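Putative primosome component (Streptococcus pyogenes serotype M3, PDB 2QGZ) probably binds ATP and probably acts in the primosome as a loader of the replicative helicase. Local coordinates at residues 107-112 with 117-122; 167-172 with 217-222; 174-177 with 181-184. One frame throughout, in Å; residues are numbered along the deposited sequence.

Contact 1: 107-112 with 117-122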
loop_
_atom_site.group_PDB
_atom_site.type_symbol
_atom_site.label_atom_id
_atom_site.label_comp_id
_atom_site.label_asym_id
_atom_site.label_seq_id
_atom_site.Cartn_x
_atom_site.Cartn_y
_atom_site.Cartn_z
ATOM N N GLU A 107 -8.963 -8.125 -12.496
ATOM C CA GLU A 107 -7.903 -9.134 -12.490
ATOM C C GLU A 107 -6.475 -8.574 -12.488
ATOM O O GLU A 107 -5.528 -9.304 -12.185
ATOM C CB GLU A 107 -8.068 -10.088 -13.677
ATOM C CG GLU A 107 -7.800 -9.459 -15.035
ATOM C CD GLU A 107 -7.735 -10.489 -16.152
ATOM O OE1 GLU A 107 -6.825 -11.349 -16.107
ATOM O OE2 GLU A 107 -8.590 -10.443 -17.068
ATOM N N ARG A 108 -6.315 -7.296 -12.831
ATOM C CA ARG A 108 -4.991 -6.674 -12.829
ATOM C C ARG A 108 -4.541 -6.380 -11.393
ATOM O O ARG A 108 -3.398 -5.971 -11.165
ATOM C CB ARG A 108 -4.995 -5.347 -13.592
ATOM C CG ARG A 108 -5.401 -5.412 -15.038
ATOM C CD ARG A 108 -4.892 -4.175 -15.760
ATOM N NE ARG A 108 -5.310 -4.130 -17.159
ATOM C CZ ARG A 108 -6.538 -3.822 -17.571
ATOM N NH1 ARG A 108 -7.490 -3.521 -16.692
ATOM N NH2 ARG A 108 -6.813 -3.820 -18.867
ATOM N N ILE A 109 -5.450 -6.573 -10.440
ATOM C CA ILE A 109 -5.168 -6.315 -9.032
ATOM C C ILE A 109 -4.803 -7.584 -8.272
ATOM O O ILE A 109 -5.678 -8.345 -7.855
ATOM C CB ILE A 109 -6.386 -5.660 -8.342
ATOM C CG1 ILE A 109 -6.724 -4.340 -9.029
ATOM C CG2 ILE A 109 -6.099 -5.423 -6.879
ATOM C CD1 ILE A 109 -7.967 -3.679 -8.481
ATOM N N GLN A 110 -3.507 -7.805 -8.083
ATOM C CA GLN A 110 -3.038 -8.985 -7.369
ATOM C C GLN A 110 -3.196 -8.826 -5.859
ATOM O O GLN A 110 -2.900 -7.771 -5.298
ATOM C CB GLN A 110 -1.572 -9.263 -7.716
ATOM C CG GLN A 110 -1.347 -9.844 -9.113
ATOM C CD GLN A 110 -1.798 -8.909 -10.230
ATOM O OE1 GLN A 110 -2.703 -9.237 -11.008
ATOM N NE2 GLN A 110 -1.167 -7.738 -10.319
ATOM N N LEU A 111 -3.675 -9.881 -5.208
ATOM C CA LEU A 111 -3.869 -9.869 -3.765
ATOM C C LEU A 111 -2.961 -10.899 -3.118
ATOM O O LEU A 111 -2.701 -11.958 -3.686
ATOM C CB LEU A 111 -5.310 -10.211 -3.405
ATOM C CG LEU A 111 -6.470 -9.377 -3.943
ATOM C CD1 LEU A 111 -7.766 -9.991 -3.446
ATOM C CD2 LEU A 111 -6.351 -7.935 -3.479
ATOM N N VAL A 112 -2.475 -10.580 -1.926
ATOM C CA VAL A 112 -1.614 -11.475 -1.179
ATOM C C VAL A 112 -2.093 -11.471 0.261
ATOM O O VAL A 112 -1.856 -10.517 1.006
ATOM C CB VAL A 112 -0.133 -11.028 -1.223
ATOM C CG1 VAL A 112 0.704 -11.895 -0.278
ATOM C CG2 VAL A 112 0.407 -11.139 -2.650
ATOM N N SER A 117 -12.727 -9.311 -1.670
ATOM C CA SER A 117 -13.435 -8.041 -1.796
ATOM C C SER A 117 -12.524 -6.846 -2.096
ATOM O O SER A 117 -12.974 -5.869 -2.681
ATOM C CB SER A 117 -14.260 -7.760 -0.543
ATOM O OG SER A 117 -13.434 -7.733 0.602
ATOM N N TYR A 118 -11.248 -6.930 -1.718
ATOM C CA TYR A 118 -10.295 -5.841 -1.966
ATOM C C TYR A 118 -9.980 -5.635 -3.434
ATOM O O TYR A 118 -9.238 -4.727 -3.790
ATOM C CB TYR A 118 -8.975 -6.086 -1.237
ATOM C CG TYR A 118 -8.980 -5.672 0.205
ATOM C CD1 TYR A 118 -9.441 -6.532 1.196
ATOM C CD2 TYR A 118 -8.526 -4.410 0.585
ATOM C CE1 TYR A 118 -9.449 -6.147 2.532
ATOM C CE2 TYR A 118 -8.529 -4.018 1.911
ATOM C CZ TYR A 118 -8.993 -4.889 2.880
ATOM O OH TYR A 118 -9.022 -4.489 4.199
ATOM N N ARG A 119 -10.541 -6.483 -4.278
ATOM C CA ARG A 119 -10.311 -6.416 -5.712
ATOM C C ARG A 119 -11.535 -5.793 -6.385
ATOM O O ARG A 119 -11.544 -5.546 -7.590
ATOM C CB ARG A 119 -10.050 -7.839 -6.226
ATOM C CG ARG A 119 -9.693 -7.975 -7.695
ATOM C CD ARG A 119 -8.800 -9.205 -7.917
ATOM N NE ARG A 119 -9.385 -10.414 -7.354
ATOM C CZ ARG A 119 -8.679 -11.382 -6.782
ATOM N NH1 ARG A 119 -7.358 -11.281 -6.702
ATOM N NH2 ARG A 119 -9.295 -12.442 -6.274
ATOM N N HIS A 120 -12.564 -5.515 -5.584
ATOM C CA HIS A 120 -13.797 -4.928 -6.105
ATOM C C HIS A 120 -14.225 -3.650 -5.379
ATOM O O HIS A 120 -15.417 -3.440 -5.134
ATOM C CB HIS A 120 -14.935 -5.960 -6.038
ATOM C CG HIS A 120 -14.610 -7.260 -6.708
ATOM N ND1 HIS A 120 -14.384 -7.364 -8.065
ATOM C CD2 HIS A 120 -14.450 -8.507 -6.202
ATOM C CE1 HIS A 120 -14.100 -8.619 -8.365
ATOM N NE2 HIS A 120 -14.133 -9.333 -7.253
ATOM N N ILE A 121 -13.265 -2.793 -5.042
ATOM C CA ILE A 121 -13.579 -1.541 -4.356
ATOM C C ILE A 121 -13.413 -0.355 -5.295
ATOM O O ILE A 121 -12.334 -0.142 -5.845
ATOM C CB ILE A 121 -12.677 -1.342 -3.124
ATOM C CG1 ILE A 121 -12.838 -2.540 -2.183
ATOM C CG2 ILE A 121 -13.058 -0.064 -2.402
ATOM C CD1 ILE A 121 -12.006 -2.467 -0.935
ATOM N N HIS A 122 -14.486 0.413 -5.476
ATOM C CA HIS A 122 -14.462 1.577 -6.361
ATOM C C HIS A 122 -14.336 2.903 -5.604
ATOM O O HIS A 122 -14.634 2.993 -4.410
ATOM C CB HIS A 122 -15.741 1.641 -7.211
ATOM C CG HIS A 122 -16.051 0.385 -7.969
ATOM N ND1 HIS A 122 -16.368 -0.804 -7.346
ATOM C CD2 HIS A 122 -16.155 0.149 -9.299
ATOM C CE1 HIS A 122 -16.656 -1.715 -8.258
ATOM N NE2 HIS A 122 -16.536 -1.161 -9.452
#
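Arg119 reaches across to strand 109-112 and lies against Ile109 and Leu111. It has the largest share of the buried surface. CG stands anti to the backbone N (chi1 -176°), and the chain bends at chi3 (53°). The bend carries the guanidinium along the strand to Leu111. On the tight side, Leu111 CD1 sits over one face of the Arg119 guanidinium, toward its rim and 3.5 Å above the plane. Leu111 CG lies 3.5 Å from Arg119 NH1. Ile109 O lies at the guanidinium edge, in its plane; the nearest Arg119 atom to Ile109 O is CD, at 3.2 Å. No hydrogen bond crosses between the two segments. Lower on the side chain, Arg119 CG packs on Ile109 CB at 4.1 Å. Leu111 also turns its other methyl to Tyr118, with Leu111 CD2 3.9 Å from Tyr118 CB. These two side chains cross at about a right angle.

Beyond that CB, Tyr118 adds little across the contact. Its ring leads away from the strand and is held on the side of helix 165-179. There Tyr118 OH hydrogen-bonds Ser166 OG, in a probable Walker A P-loop, and the ring meets Tyr167 edge to face. The solvent side of the contact is at Ser117 and His120, which are exposed.

Strand 109-112 is an outermost strand of the parallel sheet within this chain, and the 3-10 segment that ends at 119 packs beside it. The contact joins them through apolar groups and the flat face of an arginine. Its chemistry implies van der Waals packing, with the strand held to the sheet by its own backbone bonds to 184-188.

Contact 2: 167-172 with 217-222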
loop_
_atom_site.group_PDB
_atom_site.type_symbol
_atom_site.label_atom_id
_atom_site.label_comp_id
_atom_site.label_asym_id
_atom_site.label_seq_id
_atom_site.Cartn_x
_atom_site.Cartn_y
_atom_site.Cartn_z
ATOM N N TYR A 167 -9.080 0.161 2.200
ATOM C CA TYR A 167 -10.122 0.268 1.179
ATOM C C TYR A 167 -9.847 1.426 0.223
ATOM O O TYR A 167 -9.961 1.279 -1.000
ATOM C CB TYR A 167 -11.488 0.459 1.845
ATOM C CG TYR A 167 -12.167 -0.835 2.240
ATOM C CD1 TYR A 167 -11.430 -1.929 2.687
ATOM C CD2 TYR A 167 -13.550 -0.958 2.192
ATOM C CE1 TYR A 167 -12.054 -3.112 3.077
ATOM C CE2 TYR A 167 -14.187 -2.135 2.584
ATOM C CZ TYR A 167 -13.433 -3.207 3.025
ATOM O OH TYR A 167 -14.063 -4.371 3.418
ATOM N N LEU A 168 -9.486 2.573 0.795
ATOM C CA LEU A 168 -9.169 3.779 0.033
ATOM C C LEU A 168 -8.070 3.466 -0.999
ATOM O O LEU A 168 -8.175 3.826 -2.170
ATOM C CB LEU A 168 -8.678 4.868 0.990
ATOM C CG LEU A 168 -8.644 6.348 0.603
ATOM C CD1 LEU A 168 -7.433 6.975 1.267
ATOM C CD2 LEU A 168 -8.561 6.545 -0.897
ATOM N N LEU A 169 -7.013 2.803 -0.544
ATOM C CA LEU A 169 -5.897 2.428 -1.404
ATOM C C LEU A 169 -6.329 1.378 -2.426
ATOM O O LEU A 169 -5.857 1.374 -3.562
ATOM C CB LEU A 169 -4.736 1.917 -0.544
ATOM C CG LEU A 169 -3.577 2.885 -0.266
ATOM C CD1 LEU A 169 -4.082 4.309 -0.118
ATOM C CD2 LEU A 169 -2.821 2.431 0.980
ATOM N N ALA A 170 -7.234 0.491 -2.026
ATOM C CA ALA A 170 -7.734 -0.520 -2.950
ATOM C C ALA A 170 -8.554 0.171 -4.047
ATOM O O ALA A 170 -8.548 -0.255 -5.215
ATOM C CB ALA A 170 -8.588 -1.525 -2.216
ATOM N N ALA A 171 -9.262 1.237 -3.679
ATOM C CA ALA A 171 -10.061 1.965 -4.658
ATOM C C ALA A 171 -9.134 2.639 -5.666
ATOM O O ALA A 171 -9.468 2.777 -6.851
ATOM C CB ALA A 171 -10.925 3.005 -3.969
ATOM N N MET A 172 -7.975 3.076 -5.185
ATOM C CA MET A 172 -6.985 3.718 -6.048
ATOM C C MET A 172 -6.476 2.666 -7.039
ATOM O O MET A 172 -6.332 2.949 -8.226
ATOM C CB MET A 172 -5.813 4.264 -5.218
ATOM C CG MET A 172 -4.755 5.002 -6.020
ATOM S SD MET A 172 -3.222 5.283 -5.078
ATOM C CE MET A 172 -2.609 3.566 -4.953
ATOM N N VAL A 217 2.935 -0.884 -8.941
ATOM C CA VAL A 217 2.461 -0.196 -7.749
ATOM C C VAL A 217 2.234 -1.248 -6.680
ATOM O O VAL A 217 1.522 -2.221 -6.905
ATOM C CB VAL A 217 1.130 0.528 -8.002
ATOM C CG1 VAL A 217 0.644 1.164 -6.727
ATOM C CG2 VAL A 217 1.305 1.579 -9.064
ATOM N N LEU A 218 2.836 -1.037 -5.518
ATOM C CA LEU A 218 2.739 -1.981 -4.419
ATOM C C LEU A 218 2.136 -1.333 -3.175
ATOM O O LEU A 218 2.541 -0.227 -2.776
ATOM C CB LEU A 218 4.134 -2.526 -4.098
ATOM C CG LEU A 218 4.226 -3.482 -2.911
ATOM C CD1 LEU A 218 3.444 -4.765 -3.208
ATOM C CD2 LEU A 218 5.688 -3.801 -2.636
ATOM N N ILE A 219 1.169 -2.019 -2.573
ATOM C CA ILE A 219 0.512 -1.534 -1.372
ATOM C C ILE A 219 0.864 -2.493 -0.235
ATOM O O ILE A 219 0.529 -3.676 -0.301
ATOM C CB ILE A 219 -1.034 -1.548 -1.515
ATOM C CG1 ILE A 219 -1.482 -0.802 -2.782
ATOM C CG2 ILE A 219 -1.674 -0.985 -0.247
ATOM C CD1 ILE A 219 -1.156 0.662 -2.806
ATOM N N LEU A 220 1.533 -1.996 0.799
ATOM C CA LEU A 220 1.888 -2.835 1.944
ATOM C C LEU A 220 0.908 -2.533 3.091
ATOM O O LEU A 220 1.119 -1.602 3.870
ATOM C CB LEU A 220 3.334 -2.548 2.380
ATOM C CG LEU A 220 4.379 -2.796 1.290
ATOM C CD1 LEU A 220 5.737 -2.358 1.772
ATOM C CD2 LEU A 220 4.414 -4.267 0.921
ATOM N N ASP A 221 -0.165 -3.319 3.177
ATOM C CA ASP A 221 -1.194 -3.134 4.198
ATOM C C ASP A 221 -0.734 -3.417 5.628
ATOM O O ASP A 221 -0.051 -4.396 5.903
ATOM C CB ASP A 221 -2.425 -3.976 3.865
ATOM C CG ASP A 221 -3.519 -3.848 4.909
ATOM O OD1 ASP A 221 -3.937 -2.710 5.216
ATOM O OD2 ASP A 221 -3.972 -4.896 5.419
ATOM N N ASP A 222 -1.164 -2.530 6.518
ATOM C CA ASP A 222 -0.841 -2.505 7.939
ATOM C C ASP A 222 0.528 -3.042 8.319
ATOM O O ASP A 222 0.680 -4.091 8.947
ATOM C CB ASP A 222 -1.949 -3.143 8.804
ATOM C CG ASP A 222 -1.946 -4.647 8.763
ATOM O OD1 ASP A 222 -2.480 -5.262 9.716
ATOM O OD2 ASP A 222 -1.426 -5.214 7.776
#
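Leu169, Met172, Val217 and Ile219 form the whole of this contact, and all four are buried. The packing is apolar. Ile219 is the central strand residue and meets helix 167-172 with two methyls. Its CG2 touches Leu169 CD2 at 3.8 Å. Its CD1 touches Met172 CE at 3.9 Å and also comes near Leu169 CG. CG2 is anti to the backbone N while CG1 lies beside it (chi1 -53°), which lets the two branches reach different helix residues. Leu169 and Met172 each lie at a slant to the Ile219 side chain. Met172 extends from the helix and bends at chi3 (69°) to bring its methyl against Ile219 CD1. Val217 is farther off: Met172 CE to Val217 CG1 is 4.4 Å.

Hydrogen bonds play no part between the segments. Each has its own backbone bonds: the helix bonds within itself, and strand 217-221 pairs with 184-188 and 251-255. The polar residues at the end of the strand stand apart from the helix. Asp221 OD1 bonds Thr254 OG1, and Asp222 N bonds the same hydroxyl.

The segments run nearly antiparallel (167°), with axes 10.1 Å apart. This is a helix laid on a parallel sheet, as in P-loop NTPases. Helix 165-179 begins within the probable Walker A motif, and helix 131-146 packs beside it through Ile140 and Val144. The chemistry implies a hydrophobic seam in the core of the domain, made of apolar contacts, with no hydrogen bond between the segments.

Contact 3: 174-177 with 181-184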
loop_
_atom_site.group_PDB
_atom_site.type_symbol
_atom_site.label_atom_id
_atom_site.label_comp_id
_atom_site.label_asym_id
_atom_site.label_seq_id
_atom_site.Cartn_x
_atom_site.Cartn_y
_atom_site.Cartn_z
ATOM N N HIS A 174 -8.031 0.053 -8.110
ATOM C CA HIS A 174 -9.098 -0.265 -9.045
ATOM C C HIS A 174 -9.212 0.803 -10.128
ATOM O O HIS A 174 -9.477 0.489 -11.286
ATOM C CB HIS A 174 -10.422 -0.397 -8.304
ATOM C CG HIS A 174 -11.496 -1.054 -9.108
ATOM N ND1 HIS A 174 -12.185 -0.398 -10.108
ATOM C CD2 HIS A 174 -11.981 -2.320 -9.079
ATOM C CE1 HIS A 174 -13.049 -1.234 -10.659
ATOM N NE2 HIS A 174 -12.945 -2.404 -10.055
ATOM N N GLU A 175 -8.996 2.059 -9.755
ATOM C CA GLU A 175 -9.078 3.160 -10.703
ATOM C C GLU A 175 -7.846 3.165 -11.621
ATOM O O GLU A 175 -7.937 3.527 -12.798
ATOM C CB GLU A 175 -9.193 4.475 -9.941
ATOM C CG GLU A 175 -9.646 5.658 -10.758
ATOM C CD GLU A 175 -11.102 5.572 -11.191
ATOM O OE1 GLU A 175 -11.909 4.890 -10.517
ATOM O OE2 GLU A 175 -11.447 6.218 -12.202
ATOM N N LEU A 176 -6.697 2.764 -11.083
ATOM C CA LEU A 176 -5.468 2.700 -11.875
ATOM C C LEU A 176 -5.605 1.629 -12.949
ATOM O O LEU A 176 -5.139 1.796 -14.075
ATOM C CB LEU A 176 -4.261 2.372 -10.995
ATOM C CG LEU A 176 -3.533 3.564 -10.380
ATOM C CD1 LEU A 176 -2.383 3.076 -9.517
ATOM C CD2 LEU A 176 -3.026 4.461 -11.485
ATOM N N SER A 177 -6.243 0.523 -12.594
ATOM C CA SER A 177 -6.444 -0.551 -13.542
ATOM C C SER A 177 -7.485 -0.167 -14.588
ATOM O O SER A 177 -7.367 -0.552 -15.745
ATOM C CB SER A 177 -6.896 -1.815 -12.825
ATOM O OG SER A 177 -7.310 -2.782 -13.770
ATOM N N GLY A 181 -3.683 1.083 -17.526
ATOM C CA GLY A 181 -3.799 -0.366 -17.580
ATOM C C GLY A 181 -2.857 -1.043 -16.604
ATOM O O GLY A 181 -2.519 -2.215 -16.753
ATOM N N VAL A 182 -2.460 -0.294 -15.582
ATOM C CA VAL A 182 -1.512 -0.750 -14.578
ATOM C C VAL A 182 -1.997 -1.767 -13.554
ATOM O O VAL A 182 -3.126 -1.708 -13.071
ATOM C CB VAL A 182 -0.922 0.466 -13.832
ATOM C CG1 VAL A 182 -2.043 1.339 -13.309
ATOM C CG2 VAL A 182 -0.023 0.002 -12.697
ATOM N N SER A 183 -1.108 -2.703 -13.234
ATOM C CA SER A 183 -1.371 -3.750 -12.256
ATOM C C SER A 183 -0.905 -3.238 -10.900
ATOM O O SER A 183 0.059 -2.486 -10.808
ATOM C CB SER A 183 -0.588 -5.025 -12.601
ATOM O OG SER A 183 -0.946 -5.534 -13.876
ATOM N N THR A 184 -1.594 -3.645 -9.849
ATOM C CA THR A 184 -1.239 -3.232 -8.505
ATOM C C THR A 184 -1.295 -4.477 -7.650
ATOM O O THR A 184 -2.056 -5.397 -7.943
ATOM C CB THR A 184 -2.251 -2.198 -7.933
ATOM O OG1 THR A 184 -2.186 -0.979 -8.683
ATOM C CG2 THR A 184 -1.935 -1.888 -6.477
#
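Leu176 and Val182 meet at a slant, with one methyl of the valine doing the touching. Val182 CG1 lies between the backbone N and the carbonyl carbon (chi1 53°). This turns it at the helix, where it closes on Leu176 CB at 3.4 Å. The same methyl, Val182 CG1, is 3.2 Å from Leu176 O, so it packs against the backbone as well as the side chain. Leu176 CD2 flanks Val182 CG1 at 3.7 Å. Farther out, Leu176 CD1 reaches Thr184 OG1 at 4.1 Å, and these two side chains cross at about a right angle.

Ser177 meets the loop through CA and CB. Its CA makes a CA-H...O contact with Val182 O at 3.5 Å. The hydroxyl has its partners elsewhere: Ser177 OG bonds Ile105 O and Arg108 NH1.

No hydrogen bond joins the segments. They flank the turn between helix 165-179 and strand 184-188, where the chain reverses to enter the parallel sheet. Leu176 also packs on Phe143 and Val144 of helix 131-146 and on Val217 of strand 217-221. Thr184 pairs with strand 109-112 and the residue before it through backbone bonds to Gln110 and Arg108.

All three contacts lie in one IstB-like ATP-binding domain. Contact 1 closes first along the chain. Contact 2 then opens, and contact 3 falls between its two segments. Centres are about 9 Å apart for contacts 1 and 2 and for contacts 1 and 3, and about 11 Å apart for contacts 2 and 3. Contacts 2 and 3 share helix 165-179, and the loop of contact 1 packs on that helix. Strands 109-112, 184-188 and 217-221 are neighbours in the parallel sheet. The helix, which begins within the probable P-loop motif, lies between the sheet and the 117-122 loop, consistent with the nucleotide-binding core of a P-loop NTPase.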